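Local atomic coordinates of dihydroorotase (Saccharomyces cerevisiae S288C, PDB entry 6L0A), a protein that catalyses the zinc-dependent, reversible interconversion of N-carbamoyl-L-aspartate and (S)-dihydroorotate, the third step of de novo pyrimidine biosynthesis. Residues K175-H180 with K204-L209; T189-N194 with P251-G256; Q280-P285 with V333-I338. All blocks are in the same frame, centred on the assembly; numbering follows the deposited sequence.

Contact 1: residues K175-H180 with K204-L209; sequences KIILEH and KVAATL. With ZN (zinc ion), chain L.
I176, I177 and L178 pair in parallel with V205, A206 and A207, joining neighbouring strands 175-178 and 205-209 in the buried barrel of this TIM-barrel metallohydrolase. Helix 184-193 links the two strands, which makes the unit a classic beta-alpha-beta crossover. I176 N donates to K204 O, A206 N to I176 O at 2.9 Å, and L178 N to A206 O at 2.8 Å. The last rung, T208 N to L178 O, stretches to 3.2 Å. I177 and A206 face helix 300-312; I176, L178 and V205 turn to helix 156-170.

Past the ladder, side chains take over. With OG1 between its own backbone N and carbonyl carbon (chi1 54°), T208 turns the hydroxyl to the 175-180 segment. There it donates to E179 OE1 at 2.7 Å, meeting the carboxylate from above its plane. The same hydroxyl accepts H180 N at 2.9 Å. E179 CB sits over the centre of the H180 ring. H180 NE2 binds a zinc ion at 2.1 Å; H137 and K98, the latter probably as its carbamate, are among the other ligands of that metal.

E179 OE1 also accepts from H14 ND1, and OE2 from N135. T208 and E179 therefore act as second-shell residues: the hydroxyl holds the H180 backbone and the carboxylate together, and the carboxylate in turn holds H14, a ligand of the other zinc.

Contact 2: residues T189-N194 with P251-G256; sequences TIEDIN and PYFFFG
The Y252 ring lies under N194, whose CB sits over one face, 3.6 Å from the ring centroid in a CH-pi contact. The N194 amide continues over that face. Its plane is only 10° from that of the ring, so the two groups stack. E191 CG comes to the ring edge, 4.0 Å from Y252 CE2. F253 is the second flat group. One face of its ring takes Y252 CD2, offset toward the rim, and E191 CG also meets its edge.

This is helix-on-strand packing in the TIM barrel. The C-terminal end of helix 184-193 lies against the start of strand 253-255, at the end of the barrel remote from the metals. The F253 side chain is about 11 Å from that of H180.

I190 touches both aromatics. Its CG2, anti to the backbone N, approaches both rings obliquely, 3.7 Å from F253 CE1 and 3.9 Å from Y252 CD2. I190 also touches A207 of strand 205-209, the sheet neighbour of 253-255. Y252 CG lies between its own backbone N and carbonyl carbon (chi1 37°), which turns CG toward the helix end.

No hydrogen bond joins the two segments. The N194 amide is instead fixed within its own helix end and by V205 O of the adjacent strand. N194 ND2 gives I190 O a nearly straight bond of 2.9 Å, while N194 N reaches the same oxygen at 3.2 Å from the opposite face of the carbonyl plane.

Contact 3: residues Q280-P285 with V333-I338; sequences QSFAIP and VIPQVI
F282 meets I334, P335 and I338 in a contact that is almost wholly apolar. The rim of the phenyl ring does the touching. F282 and P335 reach toward each other tip to tip, with F282 CZ 3.5 Å from P335 CD. P335 CD is also 3.7 Å from F282 CE2. The proline approaches obliquely. I334 runs past the phenylalanine in the opposite direction, and its CG2 methyl stops 4.1 Å from F282 CE2. I338 CD1 lies near the plane of the ring, at its edge, 4.3 Å from the same CE2 atom. F282 CG is anti to its own carbonyl carbon (chi1 -58°), and the ring projects from the start of the helix to the loop.

Polar atoms add little between the segments. S281 OG only packs against I338, 4.1 Å from its CD1 and CG2 methyls. Its hydrogen bond is with Y278 OH, within its own part of the chain. No hydrogen bond crosses the contact. Backbone bonding stays local: A283 N reaches Q280 O at 3.2 Å, closing the turn around F282, which occupies the N-cap position of helix 283-293.

The contact is partly buried and lies away from the zinc site. Helix 283-293 follows barrel strand 253-255, whereas residues 334-337 form the loop between strands 332-333 and 338-339. L355 of strand 354-362 touches F282, P285 and I334. The contact thus ties the barrel side of the fold to the antiparallel sheet that holds strands 354-362 and 332-333.

How the contacts relate
Contacts 1 and 2 are both buried, contact 1 in the barrel sheet and contact 2 between that sheet and a surrounding helix. Contact 3 is only partly buried; its centre is about 25 Å from that of contact 1. Contacts 1 and 2 interlock. Helix 184-193 connects the two strands of contact 1, strand 253-255 of contact 2 is the next neighbour of strand 205-209, and L209 N probably bonds to F254 O. Contact 3 meets contact 2 where F255 packs on A283, but does not touch contact 1. Contact 1 uses backbone bonds and ends at the zinc site, contact 2 stacks an asparagine amide on a tyrosine ring, and contact 3 sets aliphatic groups round the end of a phenyl ring.

Contact 1: residues K175-H180 with K204-L209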
loop_
_atom_site.group_PDB
_atom_site.type_symbol
_atom_site.label_atom_id
_atom_site.label_comp_id
_atom_site.label_asym_id
_atom_site.label_seq_id
_atom_site.Cartn_x
_atom_site.Cartn_y
_atom_site.Cartn_z
ATOM N N LYS C 175 14.680 26.099 15.593
ATOM C CA LYS C 175 14.095 25.870 14.279
ATOM C C LYS C 175 13.810 24.381 14.112
ATOM O O LYS C 175 14.700 23.543 14.298
ATOM C CB LYS C 175 15.040 26.371 13.182
ATOM C CG LYS C 175 15.079 27.893 13.057
ATOM C CD LYS C 175 15.849 28.353 11.822
ATOM C CE LYS C 175 17.357 28.412 12.062
ATOM N NZ LYS C 175 18.103 28.972 10.886
ATOM N N ILE C 176 12.561 24.047 13.801
ATOM C CA ILE C 176 12.129 22.660 13.664
ATOM C C ILE C 176 11.412 22.512 12.333
ATOM O O ILE C 176 10.580 23.350 11.968
ATOM C CB ILE C 176 11.204 22.227 14.818
ATOM C CG1 ILE C 176 11.901 22.330 16.169
ATOM C CG2 ILE C 176 10.702 20.795 14.613
ATOM C CD1 ILE C 176 10.949 22.093 17.339
ATOM N N ILE C 177 11.717 21.444 11.609
ATOM C CA ILE C 177 11.029 21.157 10.361
ATOM C C ILE C 177 10.326 19.818 10.477
ATOM O O ILE C 177 10.953 18.803 10.801
ATOM C CB ILE C 177 11.979 21.148 9.152
ATOM C CG1 ILE C 177 12.685 22.497 9.006
ATOM C CG2 ILE C 177 11.184 20.826 7.877
ATOM C CD1 ILE C 177 13.672 22.539 7.860
ATOM N N LEU C 178 9.033 19.816 10.194
ATOM C CA LEU C 178 8.310 18.570 9.965
ATOM C C LEU C 178 8.563 18.185 8.512
ATOM O O LEU C 178 7.953 18.737 7.597
ATOM C CB LEU C 178 6.826 18.750 10.266
ATOM C CG LEU C 178 5.961 17.481 10.230
ATOM C CD1 LEU C 178 6.456 16.402 11.192
ATOM C CD2 LEU C 178 4.504 17.821 10.506
ATOM N N GLU C 179 9.501 17.262 8.299
ATOM C CA GLU C 179 9.918 16.909 6.954
ATOM C C GLU C 179 8.808 16.161 6.217
ATOM O O GLU C 179 7.971 15.493 6.825
ATOM C CB GLU C 179 11.184 16.045 6.999
ATOM C CG GLU C 179 12.407 16.747 7.608
ATOM C CD GLU C 179 12.950 17.847 6.713
ATOM O OE1 GLU C 179 12.662 17.809 5.501
ATOM O OE2 GLU C 179 13.673 18.751 7.208
ATOM N N HIS C 180 8.830 16.273 4.888
ATOM C CA HIS C 180 7.910 15.593 3.973
ATOM C C HIS C 180 6.527 15.312 4.549
ATOM O O HIS C 180 6.160 14.144 4.759
ATOM C CB HIS C 180 8.544 14.286 3.452
ATOM C CG HIS C 180 9.257 13.464 4.488
ATOM N ND1 HIS C 180 8.684 13.102 5.689
ATOM C CD2 HIS C 180 10.491 12.902 4.476
ATOM C CE1 HIS C 180 9.544 12.373 6.382
ATOM N NE2 HIS C 180 10.648 12.235 5.668
ATOM N N LYS C 204 9.482 29.690 12.798
ATOM C CA LYS C 204 10.313 28.779 13.574
ATOM C C LYS C 204 10.050 27.315 13.260
ATOM O O LYS C 204 10.959 26.485 13.379
ATOM C CB LYS C 204 10.088 28.996 15.076
ATOM C CG LYS C 204 10.686 30.280 15.630
ATOM C CD LYS C 204 12.196 30.182 15.761
ATOM C CE LYS C 204 12.765 31.430 16.423
ATOM N NZ LYS C 204 14.170 31.673 15.993
ATOM N N VAL C 205 8.819 26.977 12.909
ATOM C CA VAL C 205 8.437 25.607 12.598
ATOM C C VAL C 205 7.969 25.598 11.158
ATOM O O VAL C 205 6.993 26.275 10.812
ATOM C CB VAL C 205 7.346 25.091 13.546
ATOM C CG1 VAL C 205 6.894 23.697 13.118
ATOM C CG2 VAL C 205 7.884 25.072 14.978
ATOM N N ALA C 206 8.688 24.873 10.309
ATOM C CA ALA C 206 8.343 24.762 8.905
ATOM C C ALA C 206 8.073 23.301 8.572
ATOM O O ALA C 206 8.232 22.412 9.408
ATOM C CB ALA C 206 9.451 25.326 8.016
ATOM N N ALA C 207 7.642 23.079 7.339
ATOM C CA ALA C 207 7.403 21.744 6.819
ATOM C C ALA C 207 7.930 21.709 5.399
ATOM O O ALA C 207 7.790 22.687 4.658
ATOM C CB ALA C 207 5.915 21.386 6.838
ATOM N N THR C 208 8.570 20.610 5.029
ATOM C CA THR C 208 8.959 20.443 3.639
ATOM C C THR C 208 7.930 19.571 2.927
ATOM O O THR C 208 7.247 18.751 3.544
ATOM C CB THR C 208 10.358 19.841 3.506
ATOM O OG1 THR C 208 10.436 18.611 4.245
ATOM C CG2 THR C 208 11.439 20.841 4.001
ATOM N N LEU C 209 7.786 19.797 1.625
ATOM C CA LEU C 209 6.919 18.984 0.785
ATOM C C LEU C 209 7.745 18.415 -0.353
ATOM O O LEU C 209 8.573 19.117 -0.939
ATOM C CB LEU C 209 5.742 19.802 0.244
ATOM C CG LEU C 209 4.843 20.391 1.341
ATOM C CD1 LEU C 209 3.884 21.415 0.739
ATOM C CD2 LEU C 209 4.068 19.289 2.069
HETATM ZN ZN ZN L . 11.782 10.424 5.727
#

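Contact 2: residues T189-N194 with P251-G256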
loop_
_atom_site.group_PDB
_atom_site.type_symbol
_atom_site.label_atom_id
_atom_site.label_comp_id
_atom_site.label_asym_id
_atom_site.label_seq_id
_atom_site.Cartn_x
_atom_site.Cartn_y
_atom_site.Cartn_z
ATOM N N THR C 189 -1.807 21.578 11.290
ATOM C CA THR C 189 -1.010 21.850 12.481
ATOM C C THR C 189 0.112 22.842 12.186
ATOM O O THR C 189 0.340 23.772 12.974
ATOM C CB THR C 189 -0.462 20.543 13.050
ATOM O OG1 THR C 189 -1.545 19.801 13.619
ATOM C CG2 THR C 189 0.588 20.810 14.145
ATOM N N ILE C 190 0.808 22.679 11.051
ATOM C CA ILE C 190 1.836 23.649 10.666
ATOM C C ILE C 190 1.210 25.024 10.461
ATOM O O ILE C 190 1.789 26.051 10.834
ATOM C CB ILE C 190 2.585 23.181 9.404
ATOM C CG1 ILE C 190 3.266 21.834 9.657
ATOM C CG2 ILE C 190 3.613 24.232 8.948
ATOM C CD1 ILE C 190 4.325 21.891 10.737
ATOM N N GLU C 191 0.015 25.064 9.869
ATOM C CA GLU C 191 -0.642 26.345 9.633
ATOM C C GLU C 191 -0.985 27.034 10.947
ATOM O O GLU C 191 -0.787 28.247 11.097
ATOM C CB GLU C 191 -1.890 26.137 8.777
ATOM C CG GLU C 191 -1.609 26.171 7.274
ATOM C CD GLU C 191 -2.867 26.009 6.449
ATOM O OE1 GLU C 191 -3.838 25.408 6.960
ATOM O OE2 GLU C 191 -2.883 26.474 5.291
ATOM N N ASP C 192 -1.446 26.269 11.931
ATOM C CA ASP C 192 -1.850 26.863 13.194
ATOM C C ASP C 192 -0.662 27.252 14.068
ATOM O O ASP C 192 -0.721 28.267 14.768
ATOM C CB ASP C 192 -2.788 25.912 13.927
ATOM C CG ASP C 192 -4.107 25.802 13.230
ATOM O OD1 ASP C 192 -4.783 24.762 13.380
ATOM O OD2 ASP C 192 -4.456 26.762 12.495
ATOM N N ILE C 193 0.431 26.486 14.033
ATOM C CA ILE C 193 1.659 26.922 14.687
ATOM C C ILE C 193 2.107 28.265 14.119
ATOM O O ILE C 193 2.662 29.102 14.842
ATOM C CB ILE C 193 2.748 25.839 14.529
ATOM C CG1 ILE C 193 2.370 24.595 15.338
ATOM C CG2 ILE C 193 4.111 26.349 14.953
ATOM C CD1 ILE C 193 3.413 23.466 15.250
ATOM N N ASN C 194 1.853 28.503 12.834
ATOM C CA ASN C 194 2.261 29.727 12.170
ATOM C C ASN C 194 1.108 30.718 12.021
ATOM O O ASN C 194 1.098 31.521 11.081
ATOM C CB ASN C 194 2.868 29.390 10.803
ATOM C CG ASN C 194 4.240 28.771 10.930
ATOM O OD1 ASN C 194 5.236 29.477 11.050
ATOM N ND2 ASN C 194 4.299 27.438 10.925
ATOM N N PRO C 251 5.460 31.160 3.816
ATOM C CA PRO C 251 6.897 30.925 4.015
ATOM C C PRO C 251 7.228 29.722 4.883
ATOM O O PRO C 251 8.414 29.420 5.053
ATOM C CB PRO C 251 7.355 32.223 4.694
ATOM C CG PRO C 251 6.158 32.630 5.499
ATOM C CD PRO C 251 4.955 32.254 4.666
ATOM N N TYR C 252 6.238 29.020 5.438
ATOM C CA TYR C 252 6.516 27.866 6.279
ATOM C C TYR C 252 6.320 26.541 5.544
ATOM O O TYR C 252 6.309 25.482 6.190
ATOM C CB TYR C 252 5.665 27.902 7.552
ATOM C CG TYR C 252 4.250 28.428 7.386
ATOM C CD1 TYR C 252 3.957 29.774 7.590
ATOM C CD2 TYR C 252 3.205 27.574 7.055
ATOM C CE1 TYR C 252 2.664 30.255 7.457
ATOM C CE2 TYR C 252 1.906 28.046 6.918
ATOM C CZ TYR C 252 1.642 29.385 7.123
ATOM O OH TYR C 252 0.352 29.855 6.988
ATOM N N PHE C 253 6.176 26.577 4.215
ATOM C CA PHE C 253 6.218 25.386 3.368
ATOM C C PHE C 253 7.269 25.615 2.292
ATOM O O PHE C 253 7.259 26.658 1.632
ATOM C CB PHE C 253 4.855 25.091 2.711
ATOM C CG PHE C 253 3.732 24.855 3.688
ATOM C CD1 PHE C 253 3.748 23.761 4.535
ATOM C CD2 PHE C 253 2.644 25.719 3.740
ATOM C CE1 PHE C 253 2.718 23.545 5.435
ATOM C CE2 PHE C 253 1.605 25.498 4.631
ATOM C CZ PHE C 253 1.643 24.413 5.478
ATOM N N PHE C 254 8.189 24.665 2.122
ATOM C CA PHE C 254 9.129 24.766 1.015
ATOM C C PHE C 254 9.579 23.373 0.604
ATOM O O PHE C 254 9.215 22.372 1.223
ATOM C CB PHE C 254 10.323 25.692 1.346
ATOM C CG PHE C 254 11.013 25.407 2.658
ATOM C CD1 PHE C 254 10.687 26.124 3.798
ATOM C CD2 PHE C 254 12.034 24.466 2.733
ATOM C CE1 PHE C 254 11.348 25.894 5.002
ATOM C CE2 PHE C 254 12.696 24.231 3.933
ATOM C CZ PHE C 254 12.349 24.948 5.067
ATOM N N PHE C 255 10.363 23.326 -0.472
ATOM C CA PHE C 255 10.661 22.086 -1.179
ATOM C C PHE C 255 11.741 21.285 -0.473
ATOM O O PHE C 255 12.835 21.797 -0.209
ATOM C CB PHE C 255 11.121 22.402 -2.601
ATOM C CG PHE C 255 11.492 21.198 -3.421
ATOM C CD1 PHE C 255 10.622 20.129 -3.551
ATOM C CD2 PHE C 255 12.709 21.161 -4.102
ATOM C CE1 PHE C 255 10.964 19.039 -4.335
ATOM C CE2 PHE C 255 13.053 20.079 -4.894
ATOM C CZ PHE C 255 12.171 19.014 -5.012
ATOM N N GLY C 256 11.441 20.018 -0.194
ATOM C CA GLY C 256 12.466 19.049 0.159
ATOM C C GLY C 256 12.103 17.763 -0.550
ATOM O O GLY C 256 11.036 17.207 -0.279
#

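Contact 3: residues Q280-P285 with V333-I338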
loop_
_atom_site.group_PDB
_atom_site.type_symbol
_atom_site.label_atom_id
_atom_site.label_comp_id
_atom_site.label_asym_id
_atom_site.label_seq_id
_atom_site.Cartn_x
_atom_site.Cartn_y
_atom_site.Cartn_z
ATOM N N GLN C 280 15.579 13.073 -7.949
ATOM C CA GLN C 280 16.618 14.104 -8.079
ATOM C C GLN C 280 16.799 14.551 -9.524
ATOM O O GLN C 280 16.933 15.752 -9.791
ATOM C CB GLN C 280 17.945 13.603 -7.526
ATOM C CG GLN C 280 18.837 14.727 -7.026
ATOM C CD GLN C 280 18.324 15.300 -5.721
ATOM O OE1 GLN C 280 18.365 14.632 -4.689
ATOM N NE2 GLN C 280 17.800 16.527 -5.762
ATOM N N SER C 281 16.803 13.603 -10.469
ATOM C CA SER C 281 17.161 13.907 -11.859
ATOM C C SER C 281 16.229 14.918 -12.519
ATOM O O SER C 281 16.622 15.553 -13.509
ATOM C CB SER C 281 17.186 12.622 -12.695
ATOM O OG SER C 281 18.338 11.831 -12.423
ATOM N N PHE C 282 15.006 15.086 -12.021
ATOM C CA PHE C 282 14.074 16.029 -12.625
ATOM C C PHE C 282 13.357 16.833 -11.561
ATOM O O PHE C 282 12.214 17.246 -11.756
ATOM C CB PHE C 282 13.075 15.303 -13.536
ATOM C CG PHE C 282 13.744 14.517 -14.622
ATOM C CD1 PHE C 282 14.082 15.126 -15.821
ATOM C CD2 PHE C 282 14.076 13.188 -14.436
ATOM C CE1 PHE C 282 14.720 14.414 -16.820
ATOM C CE2 PHE C 282 14.720 12.473 -15.427
ATOM C CZ PHE C 282 15.042 13.089 -16.620
ATOM N N ALA C 283 14.042 17.083 -10.438
ATOM C CA ALA C 283 13.406 17.635 -9.248
ATOM C C ALA C 283 12.598 18.892 -9.558
ATOM O O ALA C 283 11.393 18.948 -9.303
ATOM C CB ALA C 283 14.478 17.914 -8.189
ATOM N N ILE C 284 13.236 19.919 -10.111
ATOM C CA ILE C 284 12.511 21.169 -10.309
ATOM C C ILE C 284 11.450 21.026 -11.401
ATOM O O ILE C 284 10.325 21.513 -11.212
ATOM C CB ILE C 284 13.476 22.331 -10.604
ATOM C CG1 ILE C 284 14.437 22.511 -9.425
ATOM C CG2 ILE C 284 12.684 23.612 -10.819
ATOM C CD1 ILE C 284 13.737 22.933 -8.139
ATOM N N PRO C 285 11.738 20.387 -12.545
ATOM C CA PRO C 285 10.654 20.122 -13.517
ATOM C C PRO C 285 9.423 19.426 -12.936
ATOM O O PRO C 285 8.304 19.766 -13.347
ATOM C CB PRO C 285 11.347 19.259 -14.577
ATOM C CG PRO C 285 12.776 19.694 -14.534
ATOM C CD PRO C 285 13.057 19.991 -13.083
ATOM N N VAL C 333 10.570 14.005 -21.878
ATOM C CA VAL C 333 10.038 12.696 -21.520
ATOM C C VAL C 333 10.987 12.069 -20.512
ATOM O O VAL C 333 12.178 11.891 -20.799
ATOM C CB VAL C 333 9.863 11.791 -22.750
ATOM C CG1 VAL C 333 9.676 10.336 -22.326
ATOM C CG2 VAL C 333 8.679 12.263 -23.592
ATOM N N ILE C 334 10.463 11.749 -19.334
ATOM C CA ILE C 334 11.278 11.095 -18.303
ATOM C C ILE C 334 11.686 9.713 -18.796
ATOM O O ILE C 334 10.825 8.953 -19.272
ATOM C CB ILE C 334 10.497 11.000 -16.989
ATOM C CG1 ILE C 334 10.088 12.394 -16.508
ATOM C CG2 ILE C 334 11.314 10.278 -15.929
ATOM C CD1 ILE C 334 8.916 12.387 -15.548
ATOM N N PRO C 335 12.957 9.338 -18.699
ATOM C CA PRO C 335 13.378 8.006 -19.147
ATOM C C PRO C 335 12.771 6.906 -18.290
ATOM O O PRO C 335 12.221 7.144 -17.211
ATOM C CB PRO C 335 14.903 8.038 -18.993
ATOM C CG PRO C 335 15.167 9.134 -18.010
ATOM C CD PRO C 335 14.094 10.156 -18.247
ATOM N N GLN C 336 12.917 5.668 -18.779
ATOM C CA GLN C 336 12.431 4.504 -18.045
ATOM C C GLN C 336 13.365 4.121 -16.911
ATOM O O GLN C 336 12.906 3.616 -15.878
ATOM C CB GLN C 336 12.262 3.306 -18.989
ATOM C CG GLN C 336 11.191 3.493 -20.051
ATOM C CD GLN C 336 9.799 3.598 -19.463
ATOM O OE1 GLN C 336 9.533 3.091 -18.371
ATOM N NE2 GLN C 336 8.895 4.245 -20.192
ATOM N N VAL C 337 14.670 4.336 -17.088
ATOM C CA VAL C 337 15.686 3.939 -16.123
ATOM C C VAL C 337 16.730 5.049 -16.039
ATOM O O VAL C 337 16.966 5.776 -17.008
ATOM C CB VAL C 337 16.331 2.589 -16.517
ATOM C CG1 VAL C 337 17.323 2.124 -15.476
ATOM C CG2 VAL C 337 15.265 1.520 -16.731
ATOM N N ILE C 338 17.335 5.195 -14.860
ATOM C CA ILE C 338 18.525 6.014 -14.660
ATOM C C ILE C 338 19.642 5.063 -14.251
ATOM O O ILE C 338 19.516 4.350 -13.248
ATOM C CB ILE C 338 18.311 7.102 -13.593
ATOM C CG1 ILE C 338 17.014 7.874 -13.845
ATOM C CG2 ILE C 338 19.495 8.061 -13.543
ATOM C CD1 ILE C 338 17.103 8.881 -14.965
#